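Local coordinates for protein lectin (Trichosanthes anguina, PDB 4HR6) that binds galactosides through its ricin-type beta-trefoil domains, within a three-chain, nontoxic homologue of the type II ribosome-inactivating proteins, at residues 82-86 with 97-101; 102-106 with 117-121; 158-162 with 244-248; 234-240 with 257-261. The contacts are given in a common frame with arbitrary orientation. Numbering follows the deposited sequence.

Interaction 1 of 4, residues 82-86 with 97-101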
# COMPACT_ATOMS: atom_id res chain seq x y z
N ALA C 82 -25.28 10.39 -23.38
CA ALA C 82 -24.38 10.51 -22.24
C ALA C 82 -24.30 9.22 -21.43
O ALA C 82 -23.21 8.75 -21.09
CB ALA C 82 -24.81 11.66 -21.33
N GLU C 83 -25.47 8.63 -21.15
CA GLU C 83 -25.55 7.43 -20.32
C GLU C 83 -24.65 6.28 -20.78
O GLU C 83 -24.29 5.43 -19.97
CB GLU C 83 -27.00 6.91 -20.25
CG GLU C 83 -27.96 7.82 -19.49
CD GLU C 83 -28.59 8.91 -20.35
OE1 GLU C 83 -29.47 9.63 -19.83
OE2 GLU C 83 -28.21 9.04 -21.54
N ASP C 84 -24.29 6.26 -22.06
CA ASP C 84 -23.54 5.15 -22.65
C ASP C 84 -22.02 5.35 -22.63
O ASP C 84 -21.27 4.44 -22.99
CB ASP C 84 -24.00 4.92 -24.10
CG ASP C 84 -25.46 4.48 -24.20
OD1 ASP C 84 -25.99 3.88 -23.24
OD2 ASP C 84 -26.09 4.74 -25.25
N ILE C 85 -21.58 6.54 -22.20
CA ILE C 85 -20.15 6.87 -22.14
C ILE C 85 -19.68 7.26 -20.72
O ILE C 85 -18.58 7.80 -20.55
CB ILE C 85 -19.79 7.97 -23.16
CG1 ILE C 85 -20.76 9.16 -23.06
CG2 ILE C 85 -19.82 7.41 -24.57
CD1 ILE C 85 -20.31 10.37 -23.85
N SER C 86 -20.51 6.97 -19.72
CA SER C 86 -20.14 7.10 -18.31
C SER C 86 -19.34 5.87 -17.86
O SER C 86 -19.62 4.75 -18.29
CB SER C 86 -21.39 7.21 -17.44
OG SER C 86 -22.14 8.36 -17.74
N ASN C 97 -20.23 0.75 -16.13
CA ASN C 97 -21.06 1.92 -16.43
C ASN C 97 -22.19 2.03 -15.42
O ASN C 97 -23.09 1.20 -15.42
CB ASN C 97 -21.65 1.79 -17.84
CG ASN C 97 -22.49 3.00 -18.24
OD1 ASN C 97 -23.42 3.42 -17.52
ND2 ASN C 97 -22.18 3.55 -19.41
N PRO C 98 -22.16 3.06 -14.56
CA PRO C 98 -23.14 3.21 -13.46
C PRO C 98 -24.62 2.98 -13.83
O PRO C 98 -25.41 2.56 -12.99
CB PRO C 98 -22.95 4.66 -13.02
CG PRO C 98 -21.56 5.01 -13.40
CD PRO C 98 -21.20 4.18 -14.60
N ASN C 99 -24.99 3.27 -15.08
CA ASN C 99 -26.38 3.12 -15.53
C ASN C 99 -26.79 1.66 -15.77
O ASN C 99 -27.94 1.30 -15.54
CB ASN C 99 -26.62 3.96 -16.80
CG ASN C 99 -26.34 5.44 -16.59
OD1 ASN C 99 -25.53 6.04 -17.30
ND2 ASN C 99 -27.02 6.04 -15.61
N TYR C 100 -25.84 0.84 -16.22
CA TYR C 100 -26.08 -0.58 -16.45
C TYR C 100 -25.45 -1.39 -15.33
O TYR C 100 -24.37 -1.96 -15.47
CB TYR C 100 -25.53 -0.98 -17.81
CG TYR C 100 -26.06 -0.09 -18.90
CD1 TYR C 100 -25.31 0.96 -19.41
CD2 TYR C 100 -27.35 -0.28 -19.41
CE1 TYR C 100 -25.80 1.78 -20.40
CE2 TYR C 100 -27.86 0.54 -20.40
CZ TYR C 100 -27.08 1.58 -20.89
OH TYR C 100 -27.58 2.40 -21.87
N GLU C 101 -26.16 -1.46 -14.20
CA GLU C 101 -25.56 -1.83 -12.93
C GLU C 101 -25.07 -3.28 -12.84
O GLU C 101 -24.24 -3.61 -11.99
CB GLU C 101 -26.52 -1.53 -11.77
CG GLU C 101 -25.82 -1.36 -10.43
CD GLU C 101 -26.75 -0.92 -9.32
OE1 GLU C 101 -26.26 -0.70 -8.19
OE2 GLU C 101 -27.97 -0.81 -9.57
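Ser86, Glu83 and Asn97 give up the most surface here, and the contact is largely the story of one asparagine side chain reaching out of a turn to the backbone of 82-86. Asn97 ND2 donates to Glu83 O at 2.9 Å, using a backbone carbonyl within a short 3-10 segment. The same amide nitrogen also sits 3.0 Å from Ser86 O, but the angle is too poor for a hydrogen bond. At its other end, Asn97 OD1 accepts from Asn99 N at 2.9 Å, making an Asx turn inside the type I turn from Asn97 to Tyr100. The CA-to-CB bond of Ser86 points toward this turn, with Ser86 CB 4.2 Å from Pro98 CD. Beside them Tyr100 OH donates to Asp84 OD1, a short 2.6 Å bond. Behind 82-86, the backbone of Asp84 bonds to Thr63, and Ile85 packs on Cys60 and Ala62, so in this first ricin-type beta-trefoil domain the loop between strands 73-75 and 88-89 rests on strand 59-62 while facing the turn that leads into strand 103-106.

Interaction 2 of 4, residues 102-106 with 117-121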
# COMPACT_ATOMS: atom_id res chain seq x y z
N ASP C 102 -25.58 -4.16 -13.70
CA ASP C 102 -25.28 -5.58 -13.58
C ASP C 102 -24.08 -6.00 -14.42
O ASP C 102 -23.58 -7.11 -14.26
CB ASP C 102 -26.50 -6.40 -13.98
CG ASP C 102 -27.69 -6.13 -13.08
OD1 ASP C 102 -27.52 -6.16 -11.84
OD2 ASP C 102 -28.80 -5.89 -13.62
N LEU C 103 -23.62 -5.11 -15.28
CA LEU C 103 -22.59 -5.45 -16.26
C LEU C 103 -21.21 -4.92 -15.85
O LEU C 103 -21.10 -4.09 -14.95
CB LEU C 103 -23.00 -4.92 -17.63
CG LEU C 103 -24.26 -5.59 -18.22
CD1 LEU C 103 -24.90 -4.74 -19.30
CD2 LEU C 103 -23.92 -6.98 -18.75
N ALA C 104 -20.18 -5.41 -16.53
CA ALA C 104 -18.80 -5.05 -16.20
C ALA C 104 -17.87 -5.41 -17.35
O ALA C 104 -18.08 -6.40 -18.05
CB ALA C 104 -18.36 -5.78 -14.95
N LEU C 105 -16.83 -4.60 -17.54
CA LEU C 105 -15.91 -4.81 -18.64
C LEU C 105 -15.22 -6.16 -18.49
O LEU C 105 -14.70 -6.48 -17.41
CB LEU C 105 -14.88 -3.67 -18.70
CG LEU C 105 -13.88 -3.69 -19.86
CD1 LEU C 105 -14.59 -3.44 -21.18
CD2 LEU C 105 -12.78 -2.66 -19.65
N THR C 106 -15.22 -6.95 -19.56
CA THR C 106 -14.76 -8.33 -19.52
C THR C 106 -13.91 -8.69 -20.73
O THR C 106 -14.06 -8.09 -21.79
CB THR C 106 -15.95 -9.30 -19.49
OG1 THR C 106 -16.90 -8.86 -18.52
CG2 THR C 106 -15.49 -10.73 -19.15
N THR C 117 -15.76 -7.05 -24.06
CA THR C 117 -17.21 -7.11 -24.05
C THR C 117 -17.75 -6.73 -22.68
O THR C 117 -17.05 -6.83 -21.67
CB THR C 117 -17.69 -8.53 -24.42
OG1 THR C 117 -19.09 -8.67 -24.14
CG2 THR C 117 -16.92 -9.61 -23.65
N MET C 118 -19.00 -6.28 -22.66
CA MET C 118 -19.76 -6.15 -21.43
C MET C 118 -20.48 -7.48 -21.15
O MET C 118 -21.12 -8.06 -22.04
CB MET C 118 -20.75 -4.99 -21.53
CG MET C 118 -20.08 -3.64 -21.81
SD MET C 118 -18.90 -3.07 -20.55
CE MET C 118 -20.03 -2.89 -19.17
N GLU C 119 -20.33 -7.97 -19.92
CA GLU C 119 -20.93 -9.23 -19.47
C GLU C 119 -21.45 -9.05 -18.06
O GLU C 119 -21.10 -8.08 -17.38
CB GLU C 119 -19.89 -10.36 -19.45
CG GLU C 119 -19.18 -10.63 -20.77
CD GLU C 119 -20.09 -11.17 -21.86
OE1 GLU C 119 -21.29 -11.44 -21.57
OE2 GLU C 119 -19.61 -11.32 -23.01
N VAL C 120 -22.25 -10.00 -17.62
CA VAL C 120 -22.77 -9.96 -16.26
C VAL C 120 -21.57 -9.96 -15.30
O VAL C 120 -20.54 -10.61 -15.56
CB VAL C 120 -23.69 -11.16 -15.95
CG1 VAL C 120 -24.44 -10.92 -14.64
CG2 VAL C 120 -24.66 -11.41 -17.10
N ASN C 121 -21.69 -9.20 -14.22
CA ASN C 121 -20.59 -9.08 -13.27
C ASN C 121 -20.61 -10.22 -12.25
O ASN C 121 -21.49 -10.28 -11.40
CB ASN C 121 -20.64 -7.72 -12.55
CG ASN C 121 -19.43 -7.48 -11.65
OD1 ASN C 121 -18.35 -8.03 -11.86
ND2 ASN C 121 -19.62 -6.64 -10.65
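This is a two-stranded antiparallel hairpin, strand 103-106 against strand 117-120, in the first ricin-type beta-trefoil domain, with ten residues looping between the segments. Thr106 and Thr117 form a full hydrogen-bonded pair: Thr106 N to Thr117 O is 2.8 Å and Thr117 N to Thr106 O is 3.0 Å. At the next such pair, Ala104 N reaches Glu119 O at 2.9 Å, while the return bond from Glu119 N to Ala104 O is weak at 3.3 Å. Just past the strands, Asn121 N donates to Asp102 O at 2.8 Å. The local strand axes cross at 133° rather than 180°, so the antiparallel pair is strongly twisted. One face carries Leu105 and Met118, and Met118 CE also reaches Leu103 CB at 3.9 Å. Ala104, Thr106, Thr117 and Glu119 line the other, where Thr106 OG1 donates to Ala104 O at 2.8 Å. Gln127 bonds to Thr106 OG1 and Val120 O, and Trp129 NE1 to Leu105 O. The chemistry is thus two-sided: apolar packing around Leu105 and Met118, and polar side chains on the face of Thr106 and Thr117, with Gln127 and Trp129 tying side chain and backbone of the hairpin to the Q-x-W sequence, the signature of ricin-type repeats.

Interaction 3 of 4, residues 158-162 with 244-248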
# COMPACT_ATOMS: atom_id res chain seq x y z
N ASN C 158 0.30 -27.07 -3.80
CA ASN C 158 -0.31 -26.56 -2.56
C ASN C 158 0.36 -25.30 -2.00
O ASN C 158 1.41 -24.88 -2.50
CB ASN C 158 -0.32 -27.65 -1.50
CG ASN C 158 -1.59 -28.45 -1.52
OD1 ASN C 158 -1.96 -29.02 -2.54
ND2 ASN C 158 -2.29 -28.47 -0.38
N MET C 159 -0.23 -24.71 -0.97
CA MET C 159 0.39 -23.55 -0.32
C MET C 159 0.06 -23.40 1.16
O MET C 159 -1.06 -23.67 1.59
CB MET C 159 0.08 -22.25 -1.08
CG MET C 159 -1.34 -21.72 -0.93
SD MET C 159 -1.42 -19.98 -1.39
CE MET C 159 -2.67 -19.41 -0.25
N TRP C 160 1.06 -23.00 1.94
CA TRP C 160 0.89 -22.66 3.35
C TRP C 160 2.07 -21.80 3.84
O TRP C 160 2.96 -21.43 3.06
CB TRP C 160 0.75 -23.93 4.22
CG TRP C 160 1.87 -24.93 4.05
CD1 TRP C 160 3.16 -24.81 4.47
CD2 TRP C 160 1.77 -26.20 3.41
NE1 TRP C 160 3.88 -25.93 4.12
CE2 TRP C 160 3.04 -26.81 3.48
CE3 TRP C 160 0.72 -26.90 2.80
CZ2 TRP C 160 3.30 -28.07 2.94
CZ3 TRP C 160 0.98 -28.15 2.27
CH2 TRP C 160 2.26 -28.73 2.34
N LEU C 161 2.08 -21.50 5.13
CA LEU C 161 3.12 -20.67 5.73
C LEU C 161 4.35 -21.45 6.18
O LEU C 161 4.26 -22.45 6.90
CB LEU C 161 2.53 -19.88 6.90
CG LEU C 161 1.49 -18.85 6.43
CD1 LEU C 161 0.70 -18.31 7.61
CD2 LEU C 161 2.18 -17.75 5.66
N GLU C 162 5.50 -20.99 5.71
CA GLU C 162 6.79 -21.50 6.11
C GLU C 162 7.60 -20.30 6.61
O GLU C 162 7.19 -19.15 6.45
CB GLU C 162 7.47 -22.16 4.92
CG GLU C 162 6.80 -23.48 4.50
CD GLU C 162 7.01 -24.60 5.52
OE1 GLU C 162 6.08 -25.41 5.72
OE2 GLU C 162 8.10 -24.66 6.13
N LEU C 244 -1.23 -26.25 11.20
CA LEU C 244 -2.32 -26.90 10.45
C LEU C 244 -2.10 -26.96 8.94
O LEU C 244 -2.78 -27.72 8.25
CB LEU C 244 -3.67 -26.22 10.73
CG LEU C 244 -4.31 -26.54 12.09
CD1 LEU C 244 -5.56 -25.72 12.33
CD2 LEU C 244 -4.61 -28.03 12.21
N LYS C 245 -1.18 -26.14 8.42
CA LYS C 245 -0.90 -26.08 6.98
C LYS C 245 -2.12 -25.72 6.11
O LYS C 245 -2.14 -26.05 4.92
CB LYS C 245 -0.27 -27.40 6.51
CG LYS C 245 1.24 -27.37 6.45
CD LYS C 245 1.88 -27.34 7.82
CE LYS C 245 3.40 -27.40 7.71
NZ LYS C 245 3.87 -28.64 7.02
N LYS C 246 -3.13 -25.05 6.69
CA LYS C 246 -4.36 -24.69 5.96
C LYS C 246 -4.65 -23.18 5.91
O LYS C 246 -4.91 -22.53 6.94
CB LYS C 246 -5.58 -25.43 6.54
CG LYS C 246 -6.01 -26.69 5.78
CD LYS C 246 -5.22 -27.92 6.22
CE LYS C 246 -5.72 -29.21 5.57
NZ LYS C 246 -4.93 -29.63 4.38
N ILE C 247 -4.62 -22.63 4.70
CA ILE C 247 -5.12 -21.28 4.42
C ILE C 247 -6.54 -21.40 3.88
O ILE C 247 -6.78 -22.10 2.90
CB ILE C 247 -4.25 -20.55 3.38
CG1 ILE C 247 -2.77 -20.61 3.77
CG2 ILE C 247 -4.72 -19.11 3.20
CD1 ILE C 247 -2.49 -20.12 5.17
N ILE C 248 -7.47 -20.71 4.53
CA ILE C 248 -8.87 -20.76 4.15
C ILE C 248 -9.40 -19.36 3.80
O ILE C 248 -8.72 -18.36 4.02
CB ILE C 248 -9.74 -21.37 5.27
CG1 ILE C 248 -9.78 -20.45 6.50
CG2 ILE C 248 -9.23 -22.75 5.64
CD1 ILE C 248 -10.73 -20.91 7.59
O HOH W 1 -3.53 -23.82 2.34
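Leu244 packs on Tyr198, so the contact really begins at Lys245. Its side chain lies across the indole of Trp160: Lys245 CG sits over the five-membered ring of Trp160, 3.4 Å from the centroid and 14° off the normal, a clear CH-pi contact. Further out, Lys245 NZ is 4.4 Å from the centroid of the Trp160 five-membered ring and off-centre, a cation-pi contact. Glu162 frames the indole from its own strand, since Trp160 NE1 donates to Glu162 OE1 at 2.8 Å. Lys245 NZ lies 4.1 Å from Glu162 OE1, beyond salt-bridge distance though of opposite charge. Lys246 packs its side chain on Tyr198 while its backbone pairs with Ala238. At Ile247 the chain enters its strand and the contact becomes apolar. Ile247 CG2 meets Met159 CE at 4.0 Å, Ile247 CG1 lies 4.2 Å from Trp160 CA, and Ile247 CD1 approaches Leu161 CG at 4.4 Å; Ile204, Met235 and Val237 also pack round this side chain. Water 1 bridges the backbones, accepting from Ile247 N at 2.9 Å and donating to Met159 O at 2.6 Å. Ile248 continues the strand beside Asp236. No direct hydrogen bond joins the segments, so within the second trefoil domain strand 158-163 and the segment leading into strand 247-250 are joined here by aliphatic packing, a lysine laid on an indole and a single bridging water.

Interaction 4 of 4, residues 234-240 with 257-261. With AMG (methyl alpha-D-galactopyranoside), chain E.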
# COMPACT_ATOMS: atom_id res chain seq x y z
N ALA C 234 -12.00 -12.95 3.33
CA ALA C 234 -10.56 -12.72 3.49
C ALA C 234 -9.77 -14.01 3.65
O ALA C 234 -10.22 -14.96 4.27
CB ALA C 234 -10.33 -11.87 4.71
N MET C 235 -8.57 -14.01 3.09
CA MET C 235 -7.59 -15.04 3.31
C MET C 235 -7.26 -15.09 4.81
O MET C 235 -7.20 -14.06 5.48
CB MET C 235 -6.36 -14.74 2.46
CG MET C 235 -5.49 -15.93 2.16
SD MET C 235 -4.28 -15.63 0.86
CE MET C 235 -5.33 -15.36 -0.55
N ASP C 236 -7.08 -16.30 5.33
CA ASP C 236 -7.17 -16.54 6.77
C ASP C 236 -6.39 -17.80 7.13
O ASP C 236 -6.59 -18.86 6.52
CB ASP C 236 -8.65 -16.65 7.17
CG ASP C 236 -8.87 -17.09 8.62
OD1 ASP C 236 -9.85 -16.64 9.26
OD2 ASP C 236 -8.07 -17.89 9.12
N VAL C 237 -5.50 -17.67 8.10
CA VAL C 237 -4.73 -18.78 8.63
C VAL C 237 -5.61 -19.50 9.66
O VAL C 237 -5.96 -18.93 10.70
CB VAL C 237 -3.41 -18.33 9.30
CG1 VAL C 237 -2.58 -19.54 9.73
CG2 VAL C 237 -2.60 -17.46 8.35
N ALA C 238 -5.99 -20.74 9.33
CA ALA C 238 -6.98 -21.50 10.11
C ALA C 238 -6.57 -21.63 11.57
O ALA C 238 -5.46 -22.09 11.87
CB ALA C 238 -7.15 -22.89 9.50
N ARG C 239 -7.46 -21.20 12.47
CA ARG C 239 -7.29 -21.33 13.93
C ARG C 239 -6.09 -20.55 14.47
O ARG C 239 -5.60 -20.86 15.55
N SER C 240 -5.63 -19.55 13.72
CA SER C 240 -4.34 -18.89 13.97
C SER C 240 -3.24 -19.91 14.23
O SER C 240 -2.34 -19.67 15.03
CB SER C 240 -4.44 -17.90 15.14
OG SER C 240 -5.57 -17.06 14.99
N ASN C 257 -4.49 -13.27 12.19
CA ASN C 257 -4.46 -14.37 11.22
C ASN C 257 -5.06 -14.00 9.86
O ASN C 257 -4.97 -14.80 8.92
CB ASN C 257 -5.15 -15.63 11.79
CG ASN C 257 -6.61 -15.40 12.12
OD1 ASN C 257 -6.98 -14.31 12.56
ND2 ASN C 257 -7.44 -16.40 11.89
N GLN C 258 -5.65 -12.80 9.76
CA GLN C 258 -6.14 -12.25 8.48
C GLN C 258 -5.36 -11.01 7.99
O GLN C 258 -5.76 -10.34 7.01
CB GLN C 258 -7.63 -11.90 8.61
CG GLN C 258 -8.54 -13.11 8.55
CD GLN C 258 -10.00 -12.74 8.65
OE1 GLN C 258 -10.36 -11.57 8.69
NE2 GLN C 258 -10.86 -13.76 8.71
N GLN C 259 -4.24 -10.72 8.64
CA GLN C 259 -3.40 -9.57 8.29
C GLN C 259 -2.18 -10.07 7.57
O GLN C 259 -1.57 -11.04 7.99
CB GLN C 259 -3.02 -8.77 9.54
CG GLN C 259 -4.14 -7.89 10.09
CD GLN C 259 -3.74 -7.16 11.37
OE1 GLN C 259 -2.57 -6.84 11.56
NE2 GLN C 259 -4.71 -6.91 12.25
N TRP C 260 -1.82 -9.38 6.49
CA TRP C 260 -0.72 -9.78 5.62
C TRP C 260 0.05 -8.55 5.17
O TRP C 260 -0.47 -7.43 5.21
CB TRP C 260 -1.29 -10.45 4.36
CG TRP C 260 -2.18 -11.62 4.63
CD1 TRP C 260 -3.52 -11.61 4.88
CD2 TRP C 260 -1.77 -12.99 4.70
NE1 TRP C 260 -3.98 -12.88 5.10
CE2 TRP C 260 -2.92 -13.75 4.98
CE3 TRP C 260 -0.55 -13.64 4.53
CZ2 TRP C 260 -2.88 -15.15 5.12
CZ3 TRP C 260 -0.51 -15.04 4.66
CH2 TRP C 260 -1.67 -15.77 4.95
N VAL C 261 1.28 -8.74 4.71
CA VAL C 261 2.08 -7.65 4.22
C VAL C 261 2.72 -8.12 2.94
O VAL C 261 3.25 -9.22 2.90
CB VAL C 261 3.20 -7.26 5.22
CG1 VAL C 261 4.19 -6.29 4.58
CG2 VAL C 261 2.61 -6.69 6.50
C1 AMG E . -11.37 -19.24 14.46
C2 AMG E . -10.58 -18.06 13.88
C3 AMG E . -11.03 -17.75 12.45
C4 AMG E . -10.95 -19.01 11.60
C5 AMG E . -11.68 -20.18 12.29
C6 AMG E . -11.52 -21.50 11.55
C7 AMG E . -13.37 -19.44 15.74
O1 AMG E . -12.76 -18.91 14.56
O2 AMG E . -10.77 -16.93 14.74
O3 AMG E . -10.22 -16.73 11.85
O4 AMG E . -9.57 -19.32 11.36
O5 AMG E . -11.18 -20.37 13.62
O6 AMG E . -12.57 -22.38 11.95
O HOH W 2 -6.90 -11.49 4.75
O HOH W 3 -8.56 -15.32 14.62
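The polar groups at the heart of this contact are shared between protein, water and the sugar. Asp236 OD1 accepts from O3 of methyl alpha-D-galactopyranoside at 2.6 Å and from Gln258 NE2 at 3.1 Å, while Asp236 OD2 accepts from sugar O4 at 3.1 Å. Sugar O4 in turn accepts from Arg239 N at 3.0 Å. Asn257 ND2 donates to sugar O3 at 2.8 Å and to Val237 O at 3.2 Å, and Asn257 OD1 accepts from water 3 at 2.8 Å; that water lies 2.7 Å from sugar O2. The backbones join through Val237 N to Asn257 O, 3.0 Å. Gln258 is fully engaged, its OE1 taking the backbone nitrogens of His253 and Gly254 and its NE2 also serving Arg251 O. Behind the pocket, water 2 donates to Met235 O at 2.7 Å and to Gln258 O at 2.8 Å. Trp260 NE1 reaches Met235 O only weakly at 3.5 Å, and Met235 SD makes an oblique Met-aromatic contact with the indole. The sugar is also hydrogen-bonded to His253 NE2 and Asp199 OD2. An aspartate and an asparagine gripping O3, backed by the Q-x-W motif of Gln258 and Trp260, mark a galactose site of the ricin B-chain type.

How the interactions relate
From the N terminus, interaction 1 closes the loop from 82 to 101, and interaction 2 follows at once in sequence, closing the hairpin from 102 to 121; the two sit in series in the first trefoil domain, their centres 12 Å apart. The chain then enters the second domain, where interactions 3 and 4 cross: 234-240 falls inside the span from 158 to 248, and 257-261 beyond it. They touch directly, Ile248 N lying 2.9 Å from Asp236 O and Leu161 CD1 3.5 Å from Val237 CG2, so strand 158-163 packs behind the strand bearing the sugar site. Interaction 1 lies across the chain's centre from both, about 42 Å from interaction 3, centre to centre.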